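Local structure of alpha-galactosidase (Thermus thermophilus, 6LCJ) at residues F45-W50 and F81-G86; Q63-L68 and G86-S91. The protein probably hydrolyses terminal alpha-galactosyl residues from galactose-containing oligosaccharides, as a hexameric member of glycoside hydrolase family 36. One frame throughout, in Å; residues are numbered along the deposited sequence.

Contact 1: F45-W50 and F81-G86; sequences FFRHGW and FLLEAG
The guanidinium tip of Arg47 meets two leucines of the short helix at 80-84. Its NH2 lies 3.9 Å from Leu82 CB, and Leu82 CD2 sits over one face of the planar group, 4.1 Å from the same Arg47 NH2. Leu83 reaches that nitrogen at a different slant, with Leu83 CD2 4.0 Å from Arg47 NH2, and its side chain crosses the arginine at about a right angle. The torsions of Arg47 set this up: CG is anti to the backbone N (chi1 -167°), and a bend at chi2 (-91°) turns the otherwise extended chain toward the helix. Leu82 CD2 also touches the backbone beyond the strand, 4.3 Å from Trp50 N.

One shell out, Asp78 takes the charge: its OD2 forms a salt bridge with Arg47 NH2, while its OD1 accepts the backbone N-H of Trp50. Arg47 NH1 is held by Leu55 O, so both terminal nitrogens are satisfied. Gly49 suits this course, because a beta carbon there would fall about 3.1 Å from Arg47 NH1. Trp50 then turns away to bond Glu317 through NE1, tying the loop after strand 44-48 to the start of helix 317-331. With hydrocarbon from the leucines on its helix side and little solvent, the buried guanidinium would probably depend on Asp78 to balance its charge.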
loop_
_atom_site.group_PDB
_atom_site.type_symbol
_atom_site.label_atom_id
_atom_site.label_comp_id
_atom_site.label_asym_id
_atom_site.label_seq_id
_atom_site.Cartn_x
_atom_site.Cartn_y
_atom_site.Cartn_z
ATOM N N PHE E 45 34.769 -5.292 3.277
ATOM C CA PHE E 45 34.512 -6.300 2.257
ATOM C C PHE E 45 34.983 -5.753 0.916
ATOM O O PHE E 45 34.663 -4.610 0.559
ATOM C CB PHE E 45 33.023 -6.670 2.202
ATOM C CG PHE E 45 32.617 -7.485 0.958
ATOM C CD1 PHE E 45 33.217 -8.707 0.671
ATOM C CD2 PHE E 45 31.617 -7.029 0.102
ATOM C CE1 PHE E 45 32.833 -9.455 -0.449
ATOM C CE2 PHE E 45 31.224 -7.779 -1.022
ATOM C CZ PHE E 45 31.834 -8.983 -1.297
ATOM N N PHE E 46 35.758 -6.550 0.183
ATOM C CA PHE E 46 36.163 -6.143 -1.156
ATOM C C PHE E 46 35.031 -6.456 -2.136
ATOM O O PHE E 46 34.719 -7.627 -2.415
ATOM C CB PHE E 46 37.455 -6.819 -1.589
ATOM C CG PHE E 46 37.863 -6.449 -2.986
ATOM C CD1 PHE E 46 38.206 -5.146 -3.290
ATOM C CD2 PHE E 46 37.866 -7.392 -4.005
ATOM C CE1 PHE E 46 38.568 -4.788 -4.586
ATOM C CE2 PHE E 46 38.238 -7.045 -5.290
ATOM C CZ PHE E 46 38.591 -5.742 -5.581
ATOM N N ARG E 47 34.431 -5.406 -2.669
ATOM C CA ARG E 47 33.270 -5.516 -3.529
ATOM C C ARG E 47 33.765 -5.383 -4.963
ATOM O O ARG E 47 34.048 -4.277 -5.428
ATOM C CB ARG E 47 32.252 -4.443 -3.157
ATOM C CG ARG E 47 30.878 -4.650 -3.762
ATOM C CD ARG E 47 30.741 -3.944 -5.099
ATOM N NE ARG E 47 29.411 -4.153 -5.650
ATOM C CZ ARG E 47 29.056 -3.832 -6.887
ATOM N NH1 ARG E 47 29.937 -3.281 -7.708
ATOM N NH2 ARG E 47 27.813 -4.059 -7.307
ATOM N N HIS E 48 33.894 -6.512 -5.660
ATOM C CA HIS E 48 34.343 -6.507 -7.051
ATOM C C HIS E 48 33.149 -6.506 -8.014
ATOM O O HIS E 48 32.429 -7.504 -8.133
ATOM C CB HIS E 48 35.247 -7.690 -7.349
ATOM C CG HIS E 48 35.859 -7.590 -8.705
ATOM N ND1 HIS E 48 35.550 -8.455 -9.733
ATOM C CD2 HIS E 48 36.678 -6.649 -9.236
ATOM C CE1 HIS E 48 36.188 -8.076 -10.826
ATOM N NE2 HIS E 48 36.882 -6.984 -10.551
ATOM N N GLY E 49 32.964 -5.400 -8.728
ATOM C CA GLY E 49 31.899 -5.314 -9.711
ATOM C C GLY E 49 32.142 -6.187 -10.935
ATOM O O GLY E 49 33.245 -6.676 -11.204
ATOM N N TRP E 50 31.070 -6.357 -11.709
ATOM C CA TRP E 50 31.053 -7.361 -12.770
ATOM C C TRP E 50 31.900 -6.960 -13.970
ATOM O O TRP E 50 32.650 -7.782 -14.504
ATOM C CB TRP E 50 29.624 -7.600 -13.224
ATOM C CG TRP E 50 29.472 -8.704 -14.223
ATOM C CD1 TRP E 50 30.105 -9.915 -14.221
ATOM C CD2 TRP E 50 28.612 -8.700 -15.362
ATOM N NE1 TRP E 50 29.688 -10.665 -15.290
ATOM C CE2 TRP E 50 28.767 -9.947 -16.004
ATOM C CE3 TRP E 50 27.706 -7.766 -15.896
ATOM C CZ2 TRP E 50 28.060 -10.285 -17.157
ATOM C CZ3 TRP E 50 26.999 -8.098 -17.035
ATOM C CH2 TRP E 50 27.177 -9.349 -17.657
ATOM N N PHE E 81 21.984 -8.890 -10.947
ATOM C CA PHE E 81 21.792 -9.526 -9.645
ATOM C C PHE E 81 22.461 -8.718 -8.540
ATOM O O PHE E 81 21.845 -8.428 -7.508
ATOM C CB PHE E 81 22.337 -10.952 -9.670
ATOM C CG PHE E 81 22.232 -11.659 -8.348
ATOM C CD1 PHE E 81 23.232 -11.524 -7.389
ATOM C CD2 PHE E 81 21.136 -12.464 -8.061
ATOM C CE1 PHE E 81 23.141 -12.162 -6.160
ATOM C CE2 PHE E 81 21.039 -13.115 -6.840
ATOM C CZ PHE E 81 22.045 -12.957 -5.886
ATOM N N LEU E 82 23.730 -8.350 -8.737
ATOM C CA LEU E 82 24.475 -7.584 -7.740
ATOM C C LEU E 82 23.789 -6.277 -7.365
ATOM O O LEU E 82 24.058 -5.736 -6.292
ATOM C CB LEU E 82 25.877 -7.263 -8.272
ATOM C CG LEU E 82 27.071 -8.174 -7.976
ATOM C CD1 LEU E 82 26.709 -9.629 -8.163
ATOM C CD2 LEU E 82 28.211 -7.781 -8.896
ATOM N N LEU E 83 22.933 -5.745 -8.234
ATOM C CA LEU E 83 22.318 -4.446 -8.025
ATOM C C LEU E 83 20.894 -4.535 -7.488
ATOM O O LEU E 83 20.364 -3.524 -7.025
ATOM C CB LEU E 83 22.318 -3.647 -9.337
ATOM C CG LEU E 83 23.679 -3.233 -9.892
ATOM C CD1 LEU E 83 23.506 -2.371 -11.120
ATOM C CD2 LEU E 83 24.509 -2.513 -8.838
ATOM N N GLU E 84 20.255 -5.702 -7.553
ATOM C CA GLU E 84 18.924 -5.875 -6.990
ATOM C C GLU E 84 18.949 -6.468 -5.588
ATOM O O GLU E 84 17.890 -6.581 -4.968
ATOM C CB GLU E 84 18.047 -6.773 -7.893
ATOM C CG GLU E 84 18.029 -6.418 -9.384
ATOM C CD GLU E 84 17.180 -5.189 -9.724
ATOM O OE1 GLU E 84 16.145 -4.968 -9.046
ATOM O OE2 GLU E 84 17.553 -4.445 -10.664
ATOM N N ALA E 85 20.115 -6.845 -5.074
ATOM C CA ALA E 85 20.204 -7.618 -3.839
ATOM C C ALA E 85 20.414 -6.713 -2.632
ATOM O O ALA E 85 21.072 -5.670 -2.723
ATOM C CB ALA E 85 21.342 -8.637 -3.930
ATOM N N GLY E 86 19.844 -7.124 -1.492
ATOM C CA GLY E 86 19.990 -6.362 -0.261
ATOM C C GLY E 86 21.287 -6.606 0.478
ATOM O O GLY E 86 21.688 -5.773 1.295
#

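Contact 2: Q63-L68 and G86-S91; sequences QAPTPL and GAWWGS
One face of the Trp88 indole carries the ring of Pro65, and its N-H edge points at a backbone carbonyl. Pro65 CB stands over the six-membered ring, 3.8 Å from the Trp88 ring centroid and 12° off the normal, a CH-pi contact. Farther along the same face, Pro65 CD lies toward the rim of the five-membered ring, 3.7 Å from Trp88 NE1. On the other side, Arg47 CG meets the rim of the six-membered ring near Trp88 CE3, and the Phe45 ring packs against Trp88 CB. At the edge, Trp88 NE1 donates to Gln63 O over 2.7 Å. The N-H...O angle is 156°, and the donor comes nearly along the C=O axis (169°) with the oxygen close to the ring plane, so the bond fixes the rotation of the indole while the proline lies flat against it.

Trp88 leads into strand 89-91, one of the two edge strands, within this chain, of an antiparallel sheet in the N-terminal beta region that family 36 enzymes place before their catalytic barrel. The Trp88 backbone hydrogen-bonds with Gly117, at the end of strand 113-117. The opposing residues, Gln63 to Pro67, run extended with polyproline II-like torsions, in the loop between strand 56-59 and helix 80-84. An alanine in place of Trp88 would remove the indole, and would probably cost Gln63 O its donor and Pro65 its flat partner, loosening this loop at the surface.

Pro65 also rests on the turn before the strand. Its CD is 3.3 Å from Gly86 O, and Pro65 CG is 3.8 Å from Ala87 O. The CG of Trp88 stands beside its own backbone N, anti to the carbonyl carbon, which carries the ring across to the loop. Gln63 NE2 makes a weak hydrogen bond with Asp60 OD2.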
loop_
_atom_site.group_PDB
_atom_site.type_symbol
_atom_site.label_atom_id
_atom_site.label_comp_id
_atom_site.label_asym_id
_atom_site.label_seq_id
_atom_site.Cartn_x
_atom_site.Cartn_y
_atom_site.Cartn_z
ATOM N N GLN E 63 26.665 -1.631 6.587
ATOM C CA GLN E 63 25.674 -0.749 5.995
ATOM C C GLN E 63 25.047 -1.398 4.769
ATOM O O GLN E 63 25.666 -2.216 4.087
ATOM C CB GLN E 63 26.322 0.580 5.630
ATOM C CG GLN E 63 27.208 1.120 6.758
ATOM C CD GLN E 63 28.204 2.162 6.287
ATOM O OE1 GLN E 63 28.030 2.766 5.223
ATOM N NE2 GLN E 63 29.256 2.386 7.082
ATOM N N ALA E 64 23.819 -1.047 4.505
ATOM C CA ALA E 64 23.148 -1.629 3.363
ATOM C C ALA E 64 23.573 -0.930 2.071
ATOM O O ALA E 64 23.918 0.255 2.080
ATOM C CB ALA E 64 21.640 -1.524 3.532
ATOM N N PRO E 65 23.577 -1.649 0.950
ATOM C CA PRO E 65 23.892 -1.005 -0.334
ATOM C C PRO E 65 22.761 -0.112 -0.828
ATOM O O PRO E 65 21.580 -0.459 -0.738
ATOM C CB PRO E 65 24.117 -2.191 -1.278
ATOM C CG PRO E 65 23.476 -3.372 -0.596
ATOM C CD PRO E 65 23.623 -3.122 0.864
ATOM N N THR E 66 23.142 1.037 -1.389
ATOM C CA THR E 66 22.191 2.017 -1.917
ATOM C C THR E 66 21.710 1.597 -3.305
ATOM O O THR E 66 22.533 1.337 -4.182
ATOM C CB THR E 66 22.847 3.396 -2.006
ATOM O OG1 THR E 66 23.550 3.694 -0.788
ATOM C CG2 THR E 66 21.816 4.469 -2.280
ATOM N N PRO E 67 20.400 1.552 -3.550
ATOM C CA PRO E 67 19.919 1.236 -4.902
ATOM C C PRO E 67 20.443 2.227 -5.926
ATOM O O PRO E 67 20.531 3.427 -5.670
ATOM C CB PRO E 67 18.394 1.325 -4.769
ATOM C CG PRO E 67 18.121 1.161 -3.290
ATOM C CD PRO E 67 19.292 1.795 -2.609
ATOM N N LEU E 68 20.783 1.709 -7.099
ATOM C CA LEU E 68 21.322 2.502 -8.190
ATOM C C LEU E 68 20.168 2.954 -9.068
ATOM O O LEU E 68 19.309 2.146 -9.433
ATOM C CB LEU E 68 22.330 1.677 -8.997
ATOM C CG LEU E 68 23.119 2.351 -10.119
ATOM C CD1 LEU E 68 24.487 1.705 -10.241
ATOM C CD2 LEU E 68 22.389 2.294 -11.449
ATOM N N GLY E 86 19.844 -7.124 -1.492
ATOM C CA GLY E 86 19.990 -6.362 -0.261
ATOM C C GLY E 86 21.287 -6.606 0.478
ATOM O O GLY E 86 21.688 -5.773 1.295
ATOM N N ALA E 87 21.948 -7.729 0.219
ATOM C CA ALA E 87 23.243 -8.017 0.807
ATOM C C ALA E 87 24.341 -7.589 -0.164
ATOM O O ALA E 87 24.080 -7.112 -1.264
ATOM C CB ALA E 87 23.337 -9.495 1.183
ATOM N N TRP E 88 25.590 -7.736 0.257
ATOM C CA TRP E 88 26.731 -7.269 -0.523
ATOM C C TRP E 88 27.279 -8.425 -1.350
ATOM O O TRP E 88 27.910 -9.339 -0.803
ATOM C CB TRP E 88 27.811 -6.714 0.391
ATOM C CG TRP E 88 27.555 -5.321 0.894
ATOM C CD1 TRP E 88 27.151 -4.962 2.151
ATOM C CD2 TRP E 88 27.712 -4.099 0.159
ATOM N NE1 TRP E 88 27.046 -3.601 2.239
ATOM C CE2 TRP E 88 27.391 -3.045 1.034
ATOM C CE3 TRP E 88 28.098 -3.797 -1.147
ATOM C CZ2 TRP E 88 27.433 -1.712 0.641
ATOM C CZ3 TRP E 88 28.149 -2.471 -1.531
ATOM C CH2 TRP E 88 27.813 -1.447 -0.643
ATOM N N TRP E 89 27.050 -8.375 -2.662
ATOM C CA TRP E 89 27.518 -9.394 -3.592
ATOM C C TRP E 89 28.554 -8.799 -4.539
ATOM O O TRP E 89 28.358 -7.714 -5.078
ATOM C CB TRP E 89 26.363 -9.964 -4.417
ATOM C CG TRP E 89 25.525 -10.999 -3.759
ATOM C CD1 TRP E 89 24.332 -10.806 -3.137
ATOM C CD2 TRP E 89 25.788 -12.410 -3.689
ATOM N NE1 TRP E 89 23.837 -12.003 -2.670
ATOM C CE2 TRP E 89 24.710 -13.002 -2.999
ATOM C CE3 TRP E 89 26.840 -13.225 -4.123
ATOM C CZ2 TRP E 89 24.648 -14.362 -2.739
ATOM C CZ3 TRP E 89 26.773 -14.584 -3.865
ATOM C CH2 TRP E 89 25.682 -15.137 -3.185
ATOM N N GLY E 90 29.654 -9.520 -4.756
ATOM C CA GLY E 90 30.632 -9.153 -5.754
ATOM C C GLY E 90 30.739 -10.229 -6.825
ATOM O O GLY E 90 30.214 -11.336 -6.682
ATOM N N SER E 91 31.449 -9.897 -7.898
ATOM C CA SER E 91 31.639 -10.819 -9.009
ATOM C C SER E 91 32.996 -11.506 -8.931
ATOM O O SER E 91 34.036 -10.840 -8.849
ATOM C CB SER E 91 31.513 -10.105 -10.351
ATOM O OG SER E 91 32.099 -10.909 -11.367
#

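In the fold
Contacts 1 and 2 lie about 5 Å apart, centre to centre, and share Gly86, in the short loop that links helix 80-84 to strand 89-91. In sequence the first segment of contact 2 falls between the two segments of contact 1. His48 O lies 2.6 Å from Ser91 N, a probable hydrogen bond, and Leu82 CG packs 3.2 Å from Trp89 O. Phe81 and Trp89 meet edge-to-face. Contact 1 is the more buried of the two and faces the barrel, which Trp50 reaches through Glu317 and Val343; contact 2 lies at the surface of the beta region. Beside contact 2, Trp89 packs on Glu258 of a second subunit, bringing this corner to a subunit interface of the hexamer.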